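Local coordinates for D-3-phosphoglycerate dehydrogenase-related protein (Vibrio cholerae, PDB 4S1V), which probably catalyses the NAD-dependent interconversion of D-2-hydroxyacids, such as 3-phosphoglycerate, and the corresponding 2-oxoacids, at residues 204-209 against 232-237; 260-265 against 281-286. One frame throughout, in Å; residues are numbered along the deposited sequence.

Interaction 1: residues 204-209 against 232-237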
loop_
_atom_site.group_PDB
_atom_site.type_symbol
_atom_site.label_atom_id
_atom_site.label_comp_id
_atom_site.label_asym_id
_atom_site.label_seq_id
_atom_site.Cartn_x
_atom_site.Cartn_y
_atom_site.Cartn_z
ATOM N N ASP C 204 26.324 11.888 -0.008
ATOM C CA ASP C 204 25.284 10.858 0.043
ATOM C C ASP C 204 24.038 11.396 0.732
ATOM O O ASP C 204 22.915 11.165 0.287
ATOM C CB ASP C 204 25.790 9.615 0.774
ATOM C CG ASP C 204 26.892 8.912 0.018
ATOM O OD1 ASP C 204 26.644 8.515 -1.131
ATOM O OD2 ASP C 204 28.006 8.755 0.570
ATOM N N VAL C 205 24.258 12.102 1.838
ATOM C CA VAL C 205 23.209 12.816 2.543
ATOM C C VAL C 205 23.628 14.281 2.528
ATOM O O VAL C 205 24.732 14.622 2.965
ATOM C CB VAL C 205 23.046 12.306 3.990
ATOM C CG1 VAL C 205 22.010 13.137 4.745
ATOM C CG2 VAL C 205 22.659 10.830 3.992
ATOM N N LEU C 206 22.759 15.136 2.004
ATOM C CA LEU C 206 23.066 16.551 1.867
ATOM C C LEU C 206 22.053 17.394 2.644
ATOM O O LEU C 206 20.852 17.353 2.353
ATOM C CB LEU C 206 23.064 16.930 0.386
ATOM C CG LEU C 206 23.657 18.266 -0.057
ATOM C CD1 LEU C 206 24.062 18.172 -1.528
ATOM C CD2 LEU C 206 22.672 19.405 0.139
ATOM N N SER C 207 22.547 18.163 3.618
ATOM C CA SER C 207 21.682 18.947 4.501
ATOM C C SER C 207 21.976 20.445 4.427
ATOM O O SER C 207 23.134 20.865 4.522
ATOM C CB SER C 207 21.806 18.452 5.942
ATOM O OG SER C 207 20.706 18.880 6.722
ATOM N N LEU C 208 20.922 21.246 4.259
ATOM C CA LEU C 208 21.051 22.700 4.191
ATOM C C LEU C 208 20.897 23.351 5.556
ATOM O O LEU C 208 19.901 23.112 6.262
ATOM C CB LEU C 208 20.006 23.296 3.242
ATOM C CG LEU C 208 19.959 22.810 1.787
ATOM C CD1 LEU C 208 18.909 23.595 1.010
ATOM C CD2 LEU C 208 21.319 22.937 1.109
ATOM N N HIS C 209 21.877 24.184 5.922
ATOM C CA HIS C 209 21.785 24.990 7.139
ATOM C C HIS C 209 22.202 26.406 6.865
ATOM O O HIS C 209 23.287 26.835 7.246
ATOM C CB HIS C 209 22.559 24.340 8.280
ATOM C CG HIS C 209 22.121 22.922 8.548
ATOM N ND1 HIS C 209 21.063 22.627 9.325
ATOM C CD2 HIS C 209 22.588 21.709 8.045
ATOM C CE1 HIS C 209 20.876 21.293 9.341
ATOM N NE2 HIS C 209 21.812 20.734 8.556
ATOM N N SER C 232 20.795 9.316 -3.384
ATOM C CA SER C 232 21.131 10.311 -2.361
ATOM C C SER C 232 19.908 10.730 -1.538
ATOM O O SER C 232 18.756 10.485 -1.929
ATOM C CB SER C 232 21.795 11.536 -2.992
ATOM O OG SER C 232 20.937 12.169 -3.927
ATOM N N LEU C 233 20.170 11.347 -0.394
ATOM C CA LEU C 233 19.111 11.930 0.428
ATOM C C LEU C 233 19.314 13.431 0.628
ATOM O O LEU C 233 20.312 13.859 1.204
ATOM C CB LEU C 233 18.998 11.214 1.781
ATOM C CG LEU C 233 18.149 11.927 2.853
ATOM C CD1 LEU C 233 16.658 11.923 2.512
ATOM C CD2 LEU C 233 18.402 11.301 4.216
ATOM N N PHE C 234 18.351 14.216 0.153
ATOM C CA PHE C 234 18.415 15.663 0.275
ATOM C C PHE C 234 17.591 16.132 1.466
ATOM O O PHE C 234 16.436 15.752 1.620
ATOM C CB PHE C 234 17.917 16.321 -1.009
ATOM C CG PHE C 234 17.920 17.814 -0.964
ATOM C CD1 PHE C 234 19.075 18.523 -1.247
ATOM C CD2 PHE C 234 16.758 18.515 -0.645
ATOM C CE1 PHE C 234 19.084 19.910 -1.219
ATOM C CE2 PHE C 234 16.760 19.902 -0.603
ATOM C CZ PHE C 234 17.926 20.602 -0.899
ATOM N N VAL C 235 18.191 16.968 2.301
ATOM C CA VAL C 235 17.538 17.388 3.541
ATOM C C VAL C 235 17.452 18.908 3.623
ATOM O O VAL C 235 18.464 19.605 3.508
ATOM C CB VAL C 235 18.270 16.845 4.786
ATOM C CG1 VAL C 235 17.451 17.105 6.044
ATOM C CG2 VAL C 235 18.541 15.349 4.652
ATOM N N ASN C 236 16.242 19.421 3.828
ATOM C CA ASN C 236 16.075 20.850 4.067
ATOM C C ASN C 236 15.277 21.133 5.335
ATOM O O ASN C 236 14.048 20.983 5.344
ATOM C CB ASN C 236 15.427 21.523 2.856
ATOM C CG ASN C 236 15.580 23.040 2.858
ATOM O OD1 ASN C 236 16.173 23.639 3.769
ATOM N ND2 ASN C 236 15.047 23.675 1.818
ATOM N N THR C 237 15.983 21.527 6.400
ATOM C CA THR C 237 15.347 22.012 7.643
ATOM C C THR C 237 15.611 23.506 7.824
ATOM O O THR C 237 15.547 24.045 8.938
ATOM C CB THR C 237 15.857 21.262 8.893
ATOM O OG1 THR C 237 17.282 21.363 8.963
ATOM C CG2 THR C 237 15.455 19.786 8.848
HETATM O O HOH W 1 18.681 20.819 6.678
#

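Interaction 2: residues 260-265 against 281-286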
loop_
_atom_site.group_PDB
_atom_site.type_symbol
_atom_site.label_atom_id
_atom_site.label_comp_id
_atom_site.label_asym_id
_atom_site.label_seq_id
_atom_site.Cartn_x
_atom_site.Cartn_y
_atom_site.Cartn_z
ATOM N N ALA C 260 14.205 12.493 -0.173
ATOM C CA ALA C 260 14.298 13.820 0.406
ATOM C C ALA C 260 13.610 13.825 1.761
ATOM O O ALA C 260 12.770 12.972 2.040
ATOM C CB ALA C 260 13.701 14.870 -0.523
ATOM N N ALA C 261 14.008 14.762 2.616
ATOM C CA ALA C 261 13.339 14.993 3.878
ATOM C C ALA C 261 13.277 16.506 4.076
ATOM O O ALA C 261 14.299 17.186 3.971
ATOM C CB ALA C 261 14.104 14.327 5.011
ATOM N N VAL C 262 12.078 17.032 4.318
ATOM C CA VAL C 262 11.890 18.474 4.504
ATOM C C VAL C 262 11.065 18.806 5.751
ATOM O O VAL C 262 10.148 18.067 6.121
ATOM C CB VAL C 262 11.290 19.167 3.253
ATOM C CG1 VAL C 262 12.292 19.164 2.110
ATOM C CG2 VAL C 262 9.980 18.516 2.822
ATOM N N ASP C 263 11.408 19.918 6.391
ATOM C CA ASP C 263 10.704 20.416 7.571
ATOM C C ASP C 263 9.967 21.698 7.210
ATOM O O ASP C 263 9.146 22.204 7.975
ATOM C CB ASP C 263 11.722 20.699 8.690
ATOM C CG ASP C 263 11.081 20.789 10.073
ATOM O OD1 ASP C 263 10.169 19.990 10.362
ATOM O OD2 ASP C 263 11.493 21.655 10.884
ATOM N N VAL C 264 10.276 22.211 6.025
ATOM C CA VAL C 264 9.952 23.576 5.639
ATOM C C VAL C 264 9.427 23.636 4.201
ATOM O O VAL C 264 9.759 22.781 3.374
ATOM C CB VAL C 264 11.180 24.504 5.809
ATOM C CG1 VAL C 264 11.501 24.691 7.284
ATOM C CG2 VAL C 264 12.389 23.946 5.070
ATOM N N TYR C 265 8.594 24.642 3.921
ATOM C CA TYR C 265 7.830 24.727 2.670
ATOM C C TYR C 265 7.643 26.182 2.252
ATOM O O TYR C 265 7.747 27.095 3.080
ATOM C CB TYR C 265 6.457 24.044 2.822
ATOM C CG TYR C 265 6.539 22.685 3.504
ATOM C CD1 TYR C 265 6.508 22.586 4.892
ATOM C CD2 TYR C 265 6.688 21.508 2.758
ATOM C CE1 TYR C 265 6.602 21.366 5.522
ATOM C CE2 TYR C 265 6.775 20.277 3.387
ATOM C CZ TYR C 265 6.733 20.221 4.768
ATOM O OH TYR C 265 6.825 19.020 5.413
ATOM N N PRO C 281 5.917 9.331 -2.075
ATOM C CA PRO C 281 6.402 8.380 -1.071
ATOM C C PRO C 281 7.883 8.557 -0.732
ATOM O O PRO C 281 8.288 8.225 0.386
ATOM C CB PRO C 281 6.168 7.013 -1.727
ATOM C CG PRO C 281 6.035 7.293 -3.192
ATOM C CD PRO C 281 5.378 8.642 -3.265
ATOM N N ASN C 282 8.668 9.078 -1.674
ATOM C CA ASN C 282 10.112 9.254 -1.464
ATOM C C ASN C 282 10.539 10.576 -0.805
ATOM O O ASN C 282 11.734 10.871 -0.710
ATOM C CB ASN C 282 10.897 9.005 -2.769
ATOM C CG ASN C 282 10.560 10.000 -3.871
ATOM O OD1 ASN C 282 9.484 10.590 -3.889
ATOM N ND2 ASN C 282 11.491 10.183 -4.807
ATOM N N VAL C 283 9.571 11.373 -0.358
ATOM C CA VAL C 283 9.871 12.591 0.405
ATOM C C VAL C 283 9.232 12.508 1.788
ATOM O O VAL C 283 8.013 12.366 1.916
ATOM C CB VAL C 283 9.396 13.875 -0.316
ATOM C CG1 VAL C 283 9.659 15.118 0.536
ATOM C CG2 VAL C 283 10.072 14.013 -1.671
ATOM N N LEU C 284 10.061 12.583 2.820
ATOM C CA LEU C 284 9.563 12.680 4.175
ATOM C C LEU C 284 9.227 14.145 4.440
ATOM O O LEU C 284 10.073 15.024 4.269
ATOM C CB LEU C 284 10.600 12.136 5.175
ATOM C CG LEU C 284 10.199 12.014 6.653
ATOM C CD1 LEU C 284 10.962 10.899 7.343
ATOM C CD2 LEU C 284 10.377 13.327 7.417
ATOM N N CYS C 285 7.978 14.399 4.830
ATOM C CA CYS C 285 7.493 15.762 5.080
ATOM C C CYS C 285 7.071 15.926 6.542
ATOM O O CYS C 285 6.153 15.245 7.014
ATOM C CB CYS C 285 6.294 16.088 4.177
ATOM S SG CYS C 285 6.619 16.097 2.398
ATOM N N ALA C 286 7.750 16.823 7.255
ATOM C CA ALA C 286 7.405 17.136 8.643
ATOM C C ALA C 286 6.893 18.573 8.734
ATOM O O ALA C 286 7.331 19.423 7.953
ATOM C CB ALA C 286 8.611 16.932 9.551
#

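Interaction 1: residues 204-209 against 232-237
V205-L208 and L233-N236 run side by side as parallel strands, their axes 4.7 Å apart and 13° from parallel. They are the two strands of a beta-alpha-beta unit of the Rossmann-type domain, with helix 222-226 between them in the chain. Four backbone bonds join them. L233 N donates to D204 O, and L206 N to L233 O. V235 N then donates to L206 O, and L208 N to V235 O. Side chains alternate between the two faces of the sheet. On one face V205 lies beside L233, and its CG1 also meets V235 CG2 at 4.1 Å. Helix 104-119 covers this face, with C110 on S207 and I114 on V235. On the other face the F234 ring takes two leucines. F234 CG is anti to the backbone N (chi1 179°), which lays the ring forward along the strand. L206 CD2 touches CE1 of F234 at 3.9 Å. L208 CD1 meets CZ of F234 at 3.7 Å and also rests on CG of the N236 side-chain amide. That amide is bonded elsewhere, OD1 to S238 N and ND2 to R239 O. Past the strand ends, OG1 of T237 approaches CE1 of H209 at 3.6 Å. NE2 of H209 makes a weak bond to S207 OG. Water 1 links the C-terminal ends of the two strands. It donates to L208 O at 2.6 Å and accepts from T237 N at 2.8 Å. It also bonds S207 OG at 2.8 Å, and it sits above one face of the H209 ring, toward the rim.

Interaction 2: residues 260-265 against 281-286
A260-V262 and V283-C285 form a buried parallel strand pair at one margin of the seven-stranded sheet, where 283-285 is the outermost strand within the chain. The axes lie 4.5 Å apart and 14° from parallel. The backbone ladder starts with A260 N donating to N282 O and L284 N to A260 O. It continues with V262 N to L284 O and A286 N to V262 O. The side chains alternate between the two faces. On one face A260 CB meets V283 CG2 at 3.9 Å. V262 CG2 sits between its own backbone N and carbonyl carbon, and from there it touches V283 CG1 at 4.1 Å and C285 SG at 4.2 Å. M252 and L248 of helix 247-254 pack on this face. On the other face A261 CB meets L284 CB at 4.1 Å.

Beyond the strands the chain turns, and Y265 points its hydroxyl end back at the end of the partner segment. With CG anti to the carbonyl carbon (chi1 -46°), the ring is directed at A286. Y265 OH donates to A286 O at 2.6 Å. The oxygen lies in the plane of the ring, at its edge. The hydroxyl, however, stands 53° out of the carbonyl plane of A286, so it is not on a lone pair. C285 CB also comes to the ring edge. D263 OD1 lies 3.5 Å from A286 CB, and its carboxylate is gripped by two backbone N-H groups, OD1 by L289 and OD2 by G290. These bonds tie the end of one strand to the loop that follows the other.

L121, I125 and L128 of the second subunit pack on A286, L284, C285 and Y265. The pair thus joins the edge of a Rossmann-type parallel sheet to a subunit interface.

Overall arrangement
Interactions 1 and 2 follow one another along the chain and lie in the same parallel sheet, their centres about 10 Å apart. Strands 233-236 and 259-262 are neighbours and join them. F234 O lies 2.8 Å from A261 N, and N236 N lies 3.0 Å from A261 O. Both are probable hydrogen bonds. N236 O also packs on V264 CG2. Helix 104-119 spans both contacts, touching S207, V235, D263 and L284. Interaction 1 is inside the sheet, while interaction 2 meets the second subunit. In this family the cofactor and substrate lie near the C-terminal ends of such strands, so the ends at H209, T237 and D263 probably lie on the cleft side.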